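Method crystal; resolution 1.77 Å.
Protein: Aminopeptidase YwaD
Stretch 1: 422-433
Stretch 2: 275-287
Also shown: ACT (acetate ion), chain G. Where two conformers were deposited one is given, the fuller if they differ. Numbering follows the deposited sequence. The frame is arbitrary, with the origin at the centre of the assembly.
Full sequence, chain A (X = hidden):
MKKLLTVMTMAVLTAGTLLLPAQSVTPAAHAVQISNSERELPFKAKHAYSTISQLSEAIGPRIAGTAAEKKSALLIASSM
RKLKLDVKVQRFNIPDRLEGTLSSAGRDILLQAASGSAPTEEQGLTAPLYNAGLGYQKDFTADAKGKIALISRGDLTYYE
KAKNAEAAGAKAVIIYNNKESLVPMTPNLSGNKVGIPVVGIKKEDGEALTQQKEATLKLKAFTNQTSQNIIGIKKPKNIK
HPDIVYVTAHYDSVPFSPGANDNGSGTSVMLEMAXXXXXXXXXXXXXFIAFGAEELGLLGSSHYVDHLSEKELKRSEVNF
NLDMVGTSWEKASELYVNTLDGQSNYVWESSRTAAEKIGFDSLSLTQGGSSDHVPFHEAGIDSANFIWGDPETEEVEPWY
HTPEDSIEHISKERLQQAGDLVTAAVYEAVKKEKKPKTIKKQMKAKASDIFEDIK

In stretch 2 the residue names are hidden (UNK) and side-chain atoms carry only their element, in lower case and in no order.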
ATOM      1  N   VAL A 422       9.002   9.416 -15.297  1.00 23.99           N
ATOM      2  CA  VAL A 422       9.867   9.054 -14.177  0.58 25.01           C
ATOM      3  C   VAL A 422      11.198   8.505 -14.679  1.00 28.95           C
ATOM      4  O   VAL A 422      12.241   8.686 -14.028  1.00 23.34           O
ATOM      5  CB  VAL A 422       9.156   8.056 -13.242  0.58 22.90           C
ATOM      6  CG1 VAL A 422       9.989   7.827 -11.993  0.58 20.40           C
ATOM      7  CG2 VAL A 422       7.755   8.563 -12.871  0.58 23.19           C
ATOM      8  N   THR A 423      11.205   7.841 -15.842  1.00 21.17           N
ATOM      9  CA  THR A 423      12.486   7.388 -16.390  1.00 24.68           C
ATOM     10  C   THR A 423      13.379   8.575 -16.728  1.00 27.97           C
ATOM     11  O   THR A 423      14.585   8.558 -16.452  1.00 27.89           O
ATOM     12  CB  THR A 423      12.268   6.509 -17.624  1.00 26.93           C
ATOM     13  OG1 THR A 423      11.613   5.297 -17.231  1.00 22.23           O
ATOM     14  CG2 THR A 423      13.601   6.149 -18.271  1.00 26.89           C
ATOM     15  N   ALA A 424      12.799   9.624 -17.314  1.00 31.02           N
ATOM     16  CA  ALA A 424      13.585  10.809 -17.621  1.00 33.18           C
ATOM     17  C   ALA A 424      14.020  11.522 -16.351  1.00 25.28           C
ATOM     18  O   ALA A 424      15.105  12.111 -16.311  1.00 28.33           O
ATOM     19  CB  ALA A 424      12.793  11.756 -18.521  1.00 27.10           C
ATOM     20  N   ALA A 425      13.173  11.511 -15.323  1.00 24.98           N
ATOM     21  CA  ALA A 425      13.522  12.150 -14.057  1.00 30.97           C
ATOM     22  C   ALA A 425      14.679  11.425 -13.381  1.00 24.42           C
ATOM     23  O   ALA A 425      15.623  12.054 -12.896  1.00 25.82           O
ATOM     24  CB  ALA A 425      12.305  12.185 -13.130  1.00 22.85           C
ATOM     25  N   VAL A 426      14.605  10.096 -13.320  1.00 23.60           N
ATOM     26  CA  VAL A 426      15.706   9.330 -12.748  1.00 24.03           C
ATOM     27  C   VAL A 426      16.959   9.505 -13.594  1.00 28.56           C
ATOM     28  O   VAL A 426      18.067   9.661 -13.062  1.00 25.83           O
ATOM     29  CB  VAL A 426      15.303   7.852 -12.604  1.00 20.42           C
ATOM     30  CG1 VAL A 426      16.505   7.001 -12.153  1.00 23.85           C
ATOM     31  CG2 VAL A 426      14.164   7.721 -11.610  1.00 19.22           C
ATOM     32  N   TYR A 427      16.808   9.509 -14.925  1.00 23.89           N
ATOM     33  CA  TYR A 427      17.961   9.740 -15.785  1.00 26.09           C
ATOM     34  C   TYR A 427      18.620  11.068 -15.459  1.00 30.33           C
ATOM     35  O   TYR A 427      19.850  11.150 -15.372  1.00 32.67           O
ATOM     36  CB  TYR A 427      17.556   9.689 -17.261  1.00 26.40           C
ATOM     37  CG  TYR A 427      18.708   9.927 -18.219  1.00 29.02           C
ATOM     38  CD1 TYR A 427      19.682   8.956 -18.418  1.00 29.47           C
ATOM     39  CD2 TYR A 427      18.811  11.110 -18.937  1.00 36.35           C
ATOM     40  CE1 TYR A 427      20.735   9.160 -19.298  1.00 35.98           C
ATOM     41  CE2 TYR A 427      19.869  11.325 -19.823  1.00 38.52           C
ATOM     42  CZ  TYR A 427      20.824  10.344 -19.999  1.00 41.37           C
ATOM     43  OH  TYR A 427      21.871  10.542 -20.875  1.00 49.72           O
ATOM     44  N   GLU A 428      17.819  12.117 -15.243  1.00 29.75           N
ATOM     45  CA  GLU A 428      18.401  13.399 -14.852  1.00 36.65           C
ATOM     46  C   GLU A 428      19.230  13.253 -13.587  1.00 30.49           C
ATOM     47  O   GLU A 428      20.305  13.856 -13.463  1.00 36.51           O
ATOM     48  CB  GLU A 428      17.306  14.446 -14.652  1.00 40.84           C
ATOM     49  CG  GLU A 428      16.762  15.017 -15.941  1.00 57.00           C
ATOM     50  CD  GLU A 428      17.849  15.620 -16.818  1.00 68.36           C
ATOM     51  OE1 GLU A 428      18.714  16.346 -16.282  1.00 71.35           O
ATOM     52  OE2 GLU A 428      17.840  15.366 -18.042  1.00 66.69           O
ATOM     53  N   ALA A 429      18.760  12.434 -12.650  1.00 31.04           N
ATOM     54  CA  ALA A 429      19.451  12.273 -11.382  1.00 35.30           C
ATOM     55  C   ALA A 429      20.712  11.426 -11.516  1.00 37.95           C
ATOM     56  O   ALA A 429      21.686  11.675 -10.803  1.00 45.45           O
ATOM     57  CB  ALA A 429      18.508  11.657 -10.350  1.00 30.69           C
ATOM     58  N   VAL A 430      20.730  10.439 -12.416  1.00 32.11           N
ATOM     59  CA  VAL A 430      21.814   9.453 -12.436  1.00 29.35           C
ATOM     60  C   VAL A 430      22.787   9.621 -13.594  1.00 32.80           C
ATOM     61  O   VAL A 430      23.874   9.016 -13.553  1.00 29.69           O
ATOM     62  CB  VAL A 430      21.268   8.007 -12.416  1.00 25.73           C
ATOM     63  CG1 VAL A 430      20.282   7.827 -11.278  1.00 26.43           C
ATOM     64  CG2 VAL A 430      20.609   7.654 -13.743  1.00 24.93           C
ATOM     65  N   LYS A 431      22.471  10.433 -14.600  1.00 28.42           N
ATOM     66  CA  LYS A 431      23.357  10.542 -15.752  1.00 32.10           C
ATOM     67  C   LYS A 431      24.719  11.094 -15.344  1.00 38.40           C
ATOM     68  O   LYS A 431      24.858  11.826 -14.360  1.00 39.80           O
ATOM     69  CB  LYS A 431      22.748  11.444 -16.826  1.00 34.52           C
ATOM     70  CG  LYS A 431      22.630  12.904 -16.399  1.00 37.22           C
ATOM     71  CD  LYS A 431      21.782  13.702 -17.369  1.00 43.21           C
ATOM     72  CE  LYS A 431      21.642  15.148 -16.914  1.00 50.85           C
ATOM     73  NZ  LYS A 431      21.406  16.074 -18.057  1.00 58.67           N
ATOM     74  N   LYS A 432      25.732  10.733 -16.116  1.00 34.64           N
ATOM     75  CA  LYS A 432      27.047  11.304 -15.910  1.00 41.07           C
ATOM     76  C   LYS A 432      27.145  12.659 -16.600  1.00 49.05           C
ATOM     77  O   LYS A 432      26.332  13.009 -17.462  1.00 55.66           O
ATOM     78  CB  LYS A 432      28.123  10.371 -16.458  1.00 42.48           C
ATOM     79  CG  LYS A 432      28.088   8.973 -15.885  1.00 47.04           C
ATOM     80  CD  LYS A 432      29.460   8.610 -15.361  1.00 48.14           C
ATOM     81  CE  LYS A 432      30.047   7.420 -16.084  1.00 48.16           C
ATOM     82  NZ  LYS A 432      31.464   7.191 -15.667  1.00 52.60           N
ATOM     83  N   GLU A 433      28.152  13.430 -16.214  1.00 67.42           N
ATOM     84  CA  GLU A 433      28.532  14.571 -17.035  1.00 79.68           C
ATOM     85  C   GLU A 433      29.976  14.421 -17.492  1.00 85.40           C
ATOM     86  O   GLU A 433      30.234  13.920 -18.586  1.00 88.94           O
ATOM     87  CB  GLU A 433      28.349  15.890 -16.293  1.00 82.52           C
ATOM     88  CG  GLU A 433      28.376  17.082 -17.232  1.00 90.25           C
ATOM     89  CD  GLU A 433      29.218  18.218 -16.703  1.00101.32           C
ATOM     90  OE1 GLU A 433      29.057  18.563 -15.514  1.00105.35           O
ATOM     91  OE2 GLU A 433      30.049  18.755 -17.470  1.00104.01           O
ATOM     92  N   UNK A 275      15.132  -2.061 -16.728  1.00 23.65           N
ATOM     93  CA  UNK A 275      15.568  -2.560 -18.029  1.00 23.42           C
ATOM     94  C   UNK A 275      16.141  -1.441 -18.884  1.00 29.22           C
ATOM     95  O   UNK A 275      17.178  -1.616 -19.539  1.00 33.73           O
ATOM     96  c   UNK A 275      14.411  -3.242 -18.765  1.00 27.26           C
ATOM     97  n   UNK A 275      14.554  -2.859 -23.267  1.00 42.99           N
ATOM     98  c   UNK A 275      14.884  -3.948 -20.043  1.00 29.82           C
ATOM     99  c   UNK A 275      13.452  -2.495 -22.608  1.00 40.57           C
ATOM    100  n   UNK A 275      13.053  -3.166 -21.531  1.00 38.12           N
ATOM    101  n   UNK A 275      12.746  -1.450 -23.027  1.00 38.10           N
ATOM    102  c   UNK A 275      13.742  -4.333 -20.968  1.00 37.52           C
ATOM    103  N   UNK A 276      15.482  -0.281 -18.898  1.00 26.67           N
ATOM    104  CA  UNK A 276      15.975   0.830 -19.707  1.00 26.25           C
ATOM    105  C   UNK A 276      17.319   1.325 -19.187  1.00 26.29           C
ATOM    106  O   UNK A 276      18.240   1.598 -19.964  1.00 31.24           O
ATOM    107  c   UNK A 276      13.694   1.512 -20.450  1.00 34.76           C
ATOM    108  c   UNK A 276      14.946   1.974 -19.742  1.00 29.08           C
ATOM    109  c   UNK A 276      15.554   3.178 -20.469  1.00 30.60           C
ATOM    110  N   UNK A 277      17.432   1.491 -17.869  1.00 24.70           N
ATOM    111  CA  UNK A 277      18.624   2.070 -17.264  1.00 24.71           C
ATOM    112  C   UNK A 277      19.781   1.087 -17.178  1.00 32.60           C
ATOM    113  O   UNK A 277      20.903   1.506 -16.866  1.00 38.83           O
ATOM    114  c   UNK A 277      18.285   2.595 -15.871  1.00 24.75           C
ATOM    115  c   UNK A 277      16.905   4.149 -14.507  1.00 33.38           C
ATOM    116  c   UNK A 277      17.796   4.861 -16.721  1.00 32.03           C
ATOM    117  c   UNK A 277      17.243   3.708 -15.909  1.00 28.86           C
ATOM    118  N   UNK A 278      19.531  -0.193 -17.454  1.00 31.38           N
ATOM    119  CA  UNK A 278      20.582  -1.204 -17.413  1.00 38.26           C
ATOM    120  C   UNK A 278      21.794  -0.778 -18.234  1.00 48.02           C
ATOM    121  O   UNK A 278      22.936  -0.899 -17.779  1.00 60.82           O
ATOM    122  c   UNK A 278      21.033  -3.636 -18.127  1.00 54.71           C
ATOM    123  c   UNK A 278      20.418  -4.787 -18.928  1.00 57.93           C
ATOM    124  c   UNK A 278      20.020  -2.533 -17.918  1.00 41.91           C
ATOM    125  n   UNK A 278      19.644  -5.380 -21.240  1.00 57.93           N
ATOM    126  c   UNK A 278      19.777  -4.297 -20.222  1.00 57.33           C
ATOM    127  N   UNK A 279      21.561  -0.240 -19.431  1.00 45.68           N
ATOM    128  CA  UNK A 279      22.627   0.133 -20.353  1.00 50.35           C
ATOM    129  C   UNK A 279      22.954   1.623 -20.304  1.00 50.84           C
ATOM    130  O   UNK A 279      23.393   2.193 -21.313  1.00 51.85           O
ATOM    131  o   UNK A 279      21.112   0.430 -22.223  1.00 53.77           O
ATOM    132  c   UNK A 279      22.252  -0.281 -21.775  1.00 55.34           C
ATOM    133  N   UNK A 280      22.763   2.264 -19.157  1.00 41.33           N
ATOM    134  CA  UNK A 280      23.035   3.688 -18.979  1.00 41.35           C
ATOM    135  C   UNK A 280      24.197   3.835 -18.002  1.00 46.52           C
ATOM    136  O   UNK A 280      24.066   3.452 -16.833  1.00 40.29           O
ATOM    137  c   UNK A 280      22.190   5.888 -18.137  1.00 36.75           C
ATOM    138  c   UNK A 280      21.804   4.451 -18.465  1.00 37.42           C
ATOM    139  c   UNK A 280      20.687   4.418 -19.486  1.00 34.85           C
ATOM    140  N   UNK A 281      25.328   4.397 -18.416  1.00 42.86           N
ATOM    141  CA  UNK A 281      26.438   4.598 -17.473  1.00 43.84           C
ATOM    142  C   UNK A 281      26.082   5.614 -16.395  1.00 47.12           C
ATOM    143  O   UNK A 281      25.435   6.632 -16.660  1.00 40.86           O
ATOM    144  c   UNK A 281      27.188   4.689 -19.764  1.00 37.90           C
ATOM    145  c   UNK A 281      25.687   4.778 -19.789  1.00 38.74           C
ATOM    146  c   UNK A 281      27.578   5.103 -18.366  1.00 41.29           C
ATOM    147  N   UNK A 282      26.509   5.328 -15.167  1.00 41.37           N
ATOM    148  CA  UNK A 282      26.221   6.219 -14.052  1.00 36.45           C
ATOM    149  C   UNK A 282      27.230   5.990 -12.936  1.00 36.18           C
ATOM    150  O   UNK A 282      27.690   4.865 -12.720  1.00 39.88           O
ATOM    151  c   UNK A 282      24.807   6.007 -13.516  1.00 37.08           C
ATOM    152  o   UNK A 282      24.609   6.732 -12.312  1.00 32.53           O
ATOM    153  N   UNK A 283      27.548   7.071 -12.223  1.00 33.50           N
ATOM    154  CA  UNK A 283      28.371   7.011 -11.023  1.00 33.97           C
ATOM    155  C   UNK A 283      27.541   6.867  -9.755  1.00 37.38           C
ATOM    156  O   UNK A 283      28.112   6.749  -8.661  1.00 33.49           O
ATOM    157  c   UNK A 283      30.329   8.299 -12.013  1.00 48.30           C
ATOM    158  o   UNK A 283      30.757   7.225 -12.491  1.00 50.09           O
ATOM    159  c   UNK A 283      29.260   8.253 -10.921  1.00 39.04           C
ATOM    160  o   UNK A 283      30.750   9.413 -12.381  1.00 48.97           O
ATOM    161  N   UNK A 284      26.220   6.884  -9.871  1.00 31.78           N
ATOM    162  CA  UNK A 284      25.353   6.595  -8.742  1.00 28.61           C
ATOM    163  C   UNK A 284      25.171   5.092  -8.577  1.00 32.09           C
ATOM    164  O   UNK A 284      25.236   4.323  -9.541  1.00 37.44           O
ATOM    165  c   UNK A 284      24.445   9.633  -8.334  1.00 37.92           C
ATOM    166  c   UNK A 284      24.024   8.663  -9.428  1.00 37.56           C
ATOM    167  c   UNK A 284      23.979   7.245  -8.918  1.00 28.67           C
ATOM    168  c   UNK A 284      24.306  11.075  -8.808  1.00 41.20           C
ATOM    169  n   UNK A 284      24.784  12.046  -7.794  1.00 36.05           N
ATOM    170  N   UNK A 285      24.928   4.680  -7.340  1.00 26.50           N
ATOM    171  CA  UNK A 285      24.442   3.338  -7.053  1.00 27.86           C
ATOM    172  C   UNK A 285      22.922   3.376  -7.097  1.00 28.12           C
ATOM    173  O   UNK A 285      22.296   4.110  -6.327  1.00 26.90           O
ATOM    174  c   UNK A 285      24.931   2.855  -5.689  1.00 26.73           C
ATOM    175  o   UNK A 285      26.001   1.422  -3.576  1.00 36.24           O
ATOM    176  c   UNK A 285      24.924   0.962  -3.997  1.00 32.95           C
ATOM    177  o   UNK A 285      24.258   0.104  -3.372  1.00 30.27           O
ATOM    178  c   UNK A 285      24.403   1.470  -5.326  1.00 30.65           C
ATOM    179  N   UNK A 286      22.321   2.622  -8.010  1.00 23.02           N
ATOM    180  CA  UNK A 286      20.872   2.651  -8.176  1.00 23.43           C
ATOM    181  C   UNK A 286      20.294   1.363  -7.608  1.00 24.73           C
ATOM    182  O   UNK A 286      20.654   0.261  -8.036  1.00 25.94           O
ATOM    183  c   UNK A 286      18.968   3.064  -9.715  1.00 21.23           C
ATOM    184  c   UNK A 286      21.006   4.177 -11.736  1.00 36.87           C
ATOM    185  c   UNK A 286      20.465   2.839  -9.642  1.00 20.45           C
ATOM    186  c   UNK A 286      21.210   4.030 -10.239  1.00 28.63           C
ATOM    187  N   UNK A 287      19.403   1.504  -6.638  1.00 20.89           N
ATOM    188  CA  UNK A 287      18.753   0.365  -6.006  1.00 25.21           C
ATOM    189  C   UNK A 287      17.297   0.349  -6.445  1.00 25.73           C
ATOM    190  O   UNK A 287      16.531   1.268  -6.126  1.00 21.85           O
ATOM    191  n   UNK A 287      21.372   0.520   0.112  1.00 25.12           N
ATOM    192  n   UNK A 287      21.849   0.503  -2.139  1.00 24.15           N
ATOM    193  c   UNK A 287      22.258   0.551  -0.877  1.00 27.10           C
ATOM    194  n   UNK A 287      23.552   0.631  -0.601  1.00 28.65           N
ATOM    195  c   UNK A 287      20.321   0.568  -4.045  1.00 20.93           C
ATOM    196  c   UNK A 287      20.449   0.413  -2.550  1.00 19.75           C
ATOM    197  c   UNK A 287      18.879   0.450  -4.490  1.00 22.07           C
TER
HETATM  198  C   ACT G 504      16.345  -5.644 -24.037  1.00 54.72           C
HETATM  199  O   ACT G 504      16.552  -4.550 -23.449  1.00 57.66           O
HETATM  200  OXT ACT G 504      16.175  -5.857 -25.273  1.00 60.00           O
HETATM  201  CH3 ACT G 504      16.293  -6.906 -23.129  1.00 51.91           C
HETATM  202  O   HOH W   1      25.349   8.780 -18.345  1.00 35.64           O
HETATM  203  O   HOH W   2      26.408   9.511 -12.646  1.00 34.68           O
HETATM  204  O   HOH W   3      22.155  13.719  -8.755  1.00 52.18           O

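Position 275 carries three carbons, a nitrogen, then a carbon bearing two more nitrogens: a guanidinium, out of reach of stretch 1. This is R275, whose NH1 donates to the acetate O at 2.6 Å. At 276 one carbon bears two others, which makes it V276; its CA-to-CB bond points toward the helix of stretch 1, and its CG1 lies 4.2 Å from T423 CG2. Position 277 has four carbons forked at the second, and is L277; its CA-to-CB bond points toward the same helix, with CD1 packed 3.7 Å from V426 CG1.

Position 278 is four carbons in a row ending in nitrogen, a lysine, K278, exposed and without a partner on stretch 1. At 279 one carbon holds one oxygen; with no second branch it is serine, S279, also out of reach. Both sit inside a type I turn, which runs from L277 to position 280 and is closed by the backbone N of 280 donating to L277 O at 3.0 Å. At 280 a carbon again carries two carbons: V280, whose CA-to-CB bond points toward stretch 1 and whose CG1 meets the edge of the Y427 ring, 3.8 Å from CE1.

At 281 three carbons close a ring onto the backbone N, which only proline does. P281 has its CB 4.1 Å from K432 CE, and water 1 donates to P281 O at 2.7 Å while accepting from K432 N at 3.0 Å. Position 282 shows one carbon and one oxygen, the oxygen 2.7 Å from V430 O. It is S282, and its OG donates that hydrogen bond while accepting another from the backbone N of 284 at 2.9 Å.

At position 283 two carbons, the second bearing two oxygens, make a carboxylate on a short chain; one oxygen lies 3.3 Å from K432 NZ, and the residue is D283. The link from NZ to OD1 is a salt bridge, though its hydrogen bond is weak. At 284 four carbons run to a terminal nitrogen: K284, with CG 3.8 Å from V430 CA and CE 3.3 Å from A429 O. Position 285 has three carbons, the third carrying two oxygens; its CA-to-CB bond points away and it is E285. Position 286 has four carbons, forked at the first, one arm two carbons long: I286, its CD1 3.7 Å from V430 CG1. Position 287 has three carbons, a nitrogen, then a carbon carrying two more nitrogens, and is out of reach of stretch 1; it is R287, whose NE pairs with E285 OE1 at 2.7 Å in a salt bridge.

The contact works in two registers. Along the helix, T423, V426, Y427 and V430 offer carbon to V276, L277, V280 and I286. Where the helix runs out, polar terms take over: K431 is the first residue to leave helical geometry, and V430 O receives both S282 OG and water 2, which donates to it at 2.7 Å and accepts from D283 N at 2.7 Å. The rule to read is apolar packing along the helix, with a serine and waters serving the carbonyls at its end.

Stretch 2 (275-287) RVLKSVPSDKEIR
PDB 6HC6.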